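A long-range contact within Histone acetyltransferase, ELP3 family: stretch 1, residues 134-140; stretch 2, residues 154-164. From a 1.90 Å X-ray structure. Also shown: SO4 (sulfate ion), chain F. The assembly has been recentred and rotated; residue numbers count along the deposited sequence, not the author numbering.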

# COMPACT_ATOMS: atom_id res chain seq x y z
N LYS A 134 -8.86 13.36 6.25
CA LYS A 134 -7.87 12.29 6.31
C LYS A 134 -7.16 12.19 4.96
O LYS A 134 -7.82 11.99 3.92
N ILE A 135 -5.84 12.27 4.97
CA ILE A 135 -5.06 12.31 3.74
C ILE A 135 -4.01 11.20 3.74
O ILE A 135 -3.25 11.05 4.70
N GLU A 136 -3.95 10.45 2.65
CA GLU A 136 -2.85 9.55 2.36
C GLU A 136 -1.94 10.30 1.38
O GLU A 136 -2.35 10.60 0.26
N LEU A 137 -0.72 10.59 1.82
CA LEU A 137 0.27 11.30 1.02
C LEU A 137 1.16 10.27 0.35
O LEU A 137 1.69 9.38 1.01
N ILE A 138 1.28 10.38 -0.97
CA ILE A 138 2.06 9.44 -1.76
C ILE A 138 3.17 10.22 -2.44
O ILE A 138 2.89 11.14 -3.22
N ILE A 139 4.42 9.83 -2.18
CA ILE A 139 5.59 10.48 -2.76
C ILE A 139 6.02 9.68 -3.98
O ILE A 139 6.50 8.55 -3.86
N MET A 140 5.83 10.26 -5.16
CA MET A 140 6.10 9.56 -6.40
C MET A 140 7.45 9.96 -6.97
O MET A 140 7.92 11.08 -6.78
N TRP A 154 12.64 18.67 3.98
CA TRP A 154 11.95 19.88 3.53
C TRP A 154 10.71 19.53 2.73
O TRP A 154 9.64 20.11 2.94
N PHE A 155 10.82 18.56 1.82
CA PHE A 155 9.69 18.23 0.95
C PHE A 155 8.50 17.75 1.76
O PHE A 155 7.35 18.17 1.54
N ILE A 156 8.75 16.84 2.70
CA ILE A 156 7.66 16.33 3.53
C ILE A 156 7.12 17.43 4.43
O ILE A 156 5.90 17.54 4.64
N LYS A 157 8.01 18.24 4.99
CA LYS A 157 7.60 19.37 5.83
C LYS A 157 6.59 20.24 5.09
O LYS A 157 5.56 20.63 5.64
N ARG A 158 6.90 20.57 3.83
CA ARG A 158 6.06 21.49 3.09
C ARG A 158 4.72 20.87 2.70
O ARG A 158 3.71 21.57 2.59
N CYS A 159 4.71 19.56 2.43
CA CYS A 159 3.42 18.90 2.23
C CYS A 159 2.55 19.00 3.47
O CYS A 159 1.34 19.25 3.39
N LEU A 160 3.15 18.77 4.64
CA LEU A 160 2.42 18.90 5.89
C LEU A 160 2.02 20.35 6.14
O LEU A 160 0.94 20.59 6.71
N ASP A 161 2.88 21.31 5.78
CA ASP A 161 2.51 22.72 5.90
C ASP A 161 1.22 22.99 5.14
O ASP A 161 0.37 23.75 5.62
N ALA A 162 1.10 22.45 3.92
CA ALA A 162 -0.11 22.66 3.13
C ALA A 162 -1.32 22.03 3.79
O ALA A 162 -2.40 22.61 3.77
N MET A 163 -1.15 20.86 4.40
CA MET A 163 -2.26 20.25 5.12
C MET A 163 -2.59 21.04 6.36
O MET A 163 -3.77 21.19 6.70
N ASN A 164 -1.56 21.51 7.08
CA ASN A 164 -1.77 22.27 8.32
C ASN A 164 -2.31 23.66 8.05
O ASN A 164 -2.91 24.28 8.95

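This is a purely apolar strand-on-helix contact: strand 134-140 and helix 154-164 run roughly antiparallel, at 150° with axes 11.0 Å apart at closest approach, bury 310 Å² in all, and share no hydrogen bond.

Strand alternation selects the inward residues. The CA-to-CB bonds of Ile-135, Leu-137 and Ile-139 point toward the helix, while that of Glu-136 points away. The antiparallel register follows: Ile-135 (chi1 m, chi2 t) places CD1 3.9 Å from CG of Met-163. Leu-137 (t, p) is central, its CD2 lying 3.7 Å from CB of Cys-159 and 3.8 Å from CE of Met-163, whose chi3 of -146° falls between wells. Ile-139 (m, m) sends CD1 to 3.6 Å from CD1 of Ile-156 and 4.0 Å from CE1 of Phe-155, meeting that ring at its edge. Ile-156 leaves its backbone sideways, yet its m, m rotamer brings its end nearer the strand.

Polar groups lie off this interface. Asp-161 OD2 accepts salt-bridging hydrogen bonds from Lys-157 NZ (2.9 Å) and Arg-158 NH1 (3.1 Å). A sulfate, probably from the crystallisation liquor, accepts hydrogen bonds from Trp-154 NE1 to its O4 (3.0 Å) and Lys-157 NZ to its O1 (3.2 Å); its O2 lies over one face of the Arg-158 guanidinium.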

# COMPACT_ATOMS: atom_id res chain seq x y z
CB LYS A 134 -8.53 10.94 6.65
CG LYS A 134 -9.25 10.90 7.96
CD LYS A 134 -9.73 9.46 8.25
CE LYS A 134 -10.68 9.41 9.44
NZ LYS A 134 -12.03 9.93 9.09
CB ILE A 135 -4.39 13.69 3.56
CG1 ILE A 135 -5.47 14.75 3.21
CG2 ILE A 135 -3.33 13.62 2.45
CD1 ILE A 135 -4.94 16.15 3.22
CB GLU A 136 -3.32 8.24 1.73
CG GLU A 136 -2.17 7.39 1.18
CD GLU A 136 -2.63 6.14 0.41
OE1 GLU A 136 -3.82 6.05 0.06
OE2 GLU A 136 -1.80 5.26 0.15
CB LEU A 137 1.09 12.22 1.90
CG LEU A 137 2.15 13.05 1.20
CD1 LEU A 137 1.53 14.01 0.22
CD2 LEU A 137 2.95 13.78 2.29
CB ILE A 138 1.22 8.71 -2.82
CG1 ILE A 138 0.04 7.98 -2.18
CG2 ILE A 138 2.09 7.68 -3.57
CD1 ILE A 138 -0.80 7.20 -3.17
CB ILE A 139 6.74 10.59 -1.75
CG1 ILE A 139 6.25 11.21 -0.43
CG2 ILE A 139 7.90 11.40 -2.36
CD1 ILE A 139 5.64 12.58 -0.54
CB MET A 140 5.01 9.87 -7.42
CG MET A 140 3.63 9.46 -6.98
SD MET A 140 2.39 9.75 -8.25
CE MET A 140 2.54 11.51 -8.49
CB TRP A 154 12.92 20.75 2.72
CG TRP A 154 12.27 21.89 1.99
CD1 TRP A 154 11.98 23.13 2.50
CD2 TRP A 154 11.83 21.90 0.63
NE1 TRP A 154 11.37 23.91 1.53
CE2 TRP A 154 11.28 23.18 0.37
CE3 TRP A 154 11.85 20.95 -0.41
CZ2 TRP A 154 10.75 23.52 -0.87
CZ3 TRP A 154 11.34 21.30 -1.64
CH2 TRP A 154 10.78 22.58 -1.85
CB PHE A 155 10.12 17.17 -0.06
CG PHE A 155 9.14 16.97 -1.17
CD1 PHE A 155 8.05 16.15 -1.01
CD2 PHE A 155 9.31 17.62 -2.38
CE1 PHE A 155 7.14 15.96 -2.04
CE2 PHE A 155 8.41 17.45 -3.42
CZ PHE A 155 7.33 16.62 -3.27
CB ILE A 156 8.11 15.11 4.34
CG1 ILE A 156 8.48 13.95 3.40
CG2 ILE A 156 6.99 14.71 5.31
CD1 ILE A 156 7.42 13.50 2.45
CB LYS A 157 8.82 20.19 6.24
CG LYS A 157 8.47 21.44 7.00
CD LYS A 157 9.76 22.29 7.29
CE LYS A 157 9.40 23.65 7.76
NZ LYS A 157 8.67 24.45 6.75
CB ARG A 158 6.80 21.98 1.84
CG ARG A 158 8.00 22.86 2.12
CD ARG A 158 7.57 24.16 2.83
NE ARG A 158 6.82 25.04 1.92
CZ ARG A 158 5.99 26.00 2.30
NH1 ARG A 158 5.77 26.21 3.59
NH2 ARG A 158 5.39 26.74 1.39
CB CYS A 159 3.64 17.43 1.84
SG CYS A 159 4.46 17.17 0.25
CB LEU A 160 3.25 18.36 7.05
CG LEU A 160 3.55 16.87 6.99
CD1 LEU A 160 4.51 16.50 8.09
CD2 LEU A 160 2.26 16.09 7.10
CB ASP A 161 3.64 23.64 5.38
CG ASP A 161 4.85 23.66 6.29
OD1 ASP A 161 4.76 23.26 7.47
OD2 ASP A 161 5.93 24.09 5.83
CB ALA A 162 0.06 22.07 1.73
CB MET A 163 -1.93 18.80 5.50
CG MET A 163 -1.62 17.90 4.32
SD MET A 163 -1.24 16.24 4.94
CE MET A 163 -0.01 15.73 3.74
CB ASN A 164 -0.47 22.40 9.12
CG ASN A 164 0.11 21.05 9.55
OD1 ASN A 164 -0.60 20.06 9.63
ND2 ASN A 164 1.40 21.02 9.83
S SO4 F . 10.32 27.00 4.03
O1 SO4 F . 10.84 26.01 4.99
O2 SO4 F . 8.86 27.04 4.12
O3 SO4 F . 10.87 28.31 4.36
O4 SO4 F . 10.71 26.64 2.66